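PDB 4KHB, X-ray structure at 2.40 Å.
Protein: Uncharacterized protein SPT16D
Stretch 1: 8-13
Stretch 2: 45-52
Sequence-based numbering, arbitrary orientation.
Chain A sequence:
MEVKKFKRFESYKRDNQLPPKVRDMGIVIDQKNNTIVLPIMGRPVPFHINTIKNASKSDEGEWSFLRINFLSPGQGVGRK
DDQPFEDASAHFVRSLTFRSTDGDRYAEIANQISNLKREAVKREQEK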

# COMPACT_ATOMS: atom_id res chain seq x y z
N ARG A 8 9.91 18.91 12.55
CA ARG A 8 8.71 18.10 12.38
C ARG A 8 7.82 18.58 11.24
O ARG A 8 7.42 19.75 11.19
CB ARG A 8 7.90 18.08 13.68
CG ARG A 8 6.62 17.26 13.59
CD ARG A 8 6.04 16.98 14.96
NE ARG A 8 4.83 16.17 14.89
CZ ARG A 8 4.74 14.94 15.38
NH1 ARG A 8 5.78 14.39 16.00
NH2 ARG A 8 3.61 14.26 15.27
N PHE A 9 7.51 17.66 10.33
CA PHE A 9 6.57 17.93 9.25
C PHE A 9 5.49 16.85 9.26
O PHE A 9 5.62 15.84 9.95
CB PHE A 9 7.27 17.99 7.89
CG PHE A 9 8.14 16.81 7.59
CD1 PHE A 9 7.60 15.67 7.00
CD2 PHE A 9 9.49 16.84 7.87
CE1 PHE A 9 8.40 14.58 6.71
CE2 PHE A 9 10.30 15.75 7.59
CZ PHE A 9 9.75 14.62 7.00
N GLU A 10 4.44 17.07 8.48
CA GLU A 10 3.29 16.17 8.47
C GLU A 10 2.47 16.40 7.21
O GLU A 10 2.04 17.53 6.95
CB GLU A 10 2.42 16.43 9.71
CG GLU A 10 0.98 15.98 9.58
CD GLU A 10 0.15 16.36 10.79
OE1 GLU A 10 -0.98 16.86 10.59
OE2 GLU A 10 0.62 16.16 11.93
N SER A 11 2.27 15.35 6.42
CA SER A 11 1.55 15.48 5.16
C SER A 11 0.06 15.73 5.41
O SER A 11 -0.46 16.80 5.08
CB SER A 11 1.74 14.23 4.30
OG SER A 11 3.10 14.07 3.93
N TYR A 12 -0.61 14.74 5.99
CA TYR A 12 -2.05 14.83 6.24
C TYR A 12 -2.39 14.42 7.67
O TYR A 12 -1.62 13.72 8.33
CB TYR A 12 -2.82 13.95 5.25
CG TYR A 12 -2.58 14.28 3.79
CD1 TYR A 12 -3.12 15.41 3.21
CD2 TYR A 12 -1.81 13.44 3.00
CE1 TYR A 12 -2.90 15.70 1.88
CE2 TYR A 12 -1.58 13.72 1.67
CZ TYR A 12 -2.13 14.85 1.11
OH TYR A 12 -1.91 15.13 -0.21
N LYS A 13 -3.55 14.88 8.14
CA LYS A 13 -4.03 14.52 9.48
C LYS A 13 -5.23 13.58 9.34
O LYS A 13 -5.45 12.71 10.19
CB LYS A 13 -4.43 15.78 10.25
CG LYS A 13 -3.80 15.87 11.64
CD LYS A 13 -3.67 14.52 12.31
CE LYS A 13 -3.24 14.65 13.76
NZ LYS A 13 -3.08 13.32 14.41
N VAL A 45 -0.44 6.02 -0.53
CA VAL A 45 0.52 6.27 0.54
C VAL A 45 1.24 7.60 0.34
O VAL A 45 1.93 7.80 -0.66
CB VAL A 45 1.55 5.14 0.65
CG1 VAL A 45 2.48 5.40 1.82
CG2 VAL A 45 0.84 3.80 0.81
N PRO A 46 1.09 8.52 1.30
CA PRO A 46 1.72 9.84 1.26
C PRO A 46 3.20 9.78 1.61
O PRO A 46 3.58 9.04 2.51
CB PRO A 46 0.97 10.63 2.35
CG PRO A 46 -0.23 9.80 2.71
CD PRO A 46 0.17 8.38 2.45
N PHE A 47 4.01 10.54 0.89
CA PHE A 47 5.40 10.76 1.27
C PHE A 47 5.71 12.25 1.15
O PHE A 47 5.55 12.85 0.09
CB PHE A 47 6.34 9.93 0.39
CG PHE A 47 6.31 8.46 0.67
CD1 PHE A 47 7.06 7.92 1.71
CD2 PHE A 47 5.53 7.61 -0.10
CE1 PHE A 47 7.03 6.56 1.98
CE2 PHE A 47 5.50 6.24 0.16
CZ PHE A 47 6.25 5.72 1.20
N HIS A 48 6.15 12.84 2.26
CA HIS A 48 6.42 14.27 2.30
C HIS A 48 7.69 14.58 1.51
O HIS A 48 8.58 13.74 1.41
CB HIS A 48 6.56 14.74 3.74
CG HIS A 48 6.45 16.22 3.91
ND1 HIS A 48 7.51 17.08 3.68
CD2 HIS A 48 5.42 17.00 4.31
CE1 HIS A 48 7.12 18.32 3.92
NE2 HIS A 48 5.86 18.30 4.30
N ILE A 49 7.76 15.78 0.95
CA ILE A 49 8.89 16.17 0.11
C ILE A 49 10.22 16.24 0.88
O ILE A 49 11.29 16.02 0.31
CB ILE A 49 8.63 17.51 -0.61
CG1 ILE A 49 9.64 17.74 -1.73
CG2 ILE A 49 8.68 18.66 0.38
CD1 ILE A 49 9.49 16.78 -2.89
N ASN A 50 10.13 16.52 2.18
CA ASN A 50 11.32 16.61 3.04
C ASN A 50 11.95 15.25 3.29
O ASN A 50 13.00 15.14 3.94
CB ASN A 50 10.96 17.27 4.37
CG ASN A 50 10.58 18.74 4.21
OD1 ASN A 50 10.77 19.33 3.15
ND2 ASN A 50 10.06 19.33 5.28
N THR A 51 11.30 14.21 2.77
CA THR A 51 11.72 12.83 2.96
C THR A 51 12.44 12.34 1.69
O THR A 51 13.14 11.33 1.71
CB THR A 51 10.49 11.95 3.32
OG1 THR A 51 10.77 11.17 4.49
CG2 THR A 51 10.11 11.03 2.19
N ILE A 52 12.28 13.10 0.61
CA ILE A 52 12.74 12.69 -0.72
C ILE A 52 14.09 13.30 -1.12
O ILE A 52 14.32 14.50 -0.95
CB ILE A 52 11.68 13.04 -1.79
CG1 ILE A 52 10.46 12.12 -1.63
CG2 ILE A 52 12.24 12.91 -3.19
CD1 ILE A 52 9.22 12.63 -2.33

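What holds these two stretches together, given that no hydrogen bond passes between them? The contact is made mainly by side chains packing in van der Waals fashion, and it buries 340 Å² counting both sides. Phe 9 and His 48 give up the most surface. Stretch 1 has no regular helix or strand, whereas stretch 2 leaves a strand at His 48 and turns through a short 3-10 segment, so an irregular segment lies against the end of a strand and the turn that follows it.

How do the rings of Phe 9 and His 48 meet? Phe 9 and His 48 both direct their CA-to-CB bonds toward the other stretch, and their rings meet obliquely, with centroids 4.4 Å apart and planes inclined at 32°. CD1 of Phe 9 lies 3.3 Å from CG of His 48, over one face of the imidazole. CB of Phe 9 also sits over the face of the His 48 ring, 4.0 Å from its centroid and 15° off the normal, a CH-pi arrangement.

What else does the Phe 9 ring touch? Asn 50 places its CB over one face of the Phe 9 ring, 3.9 Å from the centroid and 21° off the normal, in a second CH-pi contact; its nearest ring atom is CE2 of Phe 9, 3.6 Å from CB of Asn 50. His 48 and Asn 50 both reach the same ring, and a hydrogen bond links them. The backbone N of Asn 50 donates to ND1 of His 48 at 3.1 Å, nearly straight at 172°, tying the imidazole to the turn, while N of Thr 51 bonds to O of His 48 at 3.1 Å and closes the backbone turn.

Where does the contact continue beyond Phe 9? Ser 11, whose CA lies 5.8 Å from CA of His 48, has its CA-to-CB bond toward stretch 2, and its OG lies 3.5 Å from CB of His 48. That hydroxyl is hydrogen-bonded elsewhere in the structure; against His 48 its closest partner is a carbon. Pro 46 extends the apolar surface: its CB lies 4.2 Å from CB of Ser 11, and its CG meets the edge of the Tyr 12 ring, 4.0 Å from CD2 of Tyr 12. The CA-to-CB bond of Phe 47, between Pro 46 and His 48, points away, and the residue contributes almost nothing, as the alternation of a strand would lead one to expect.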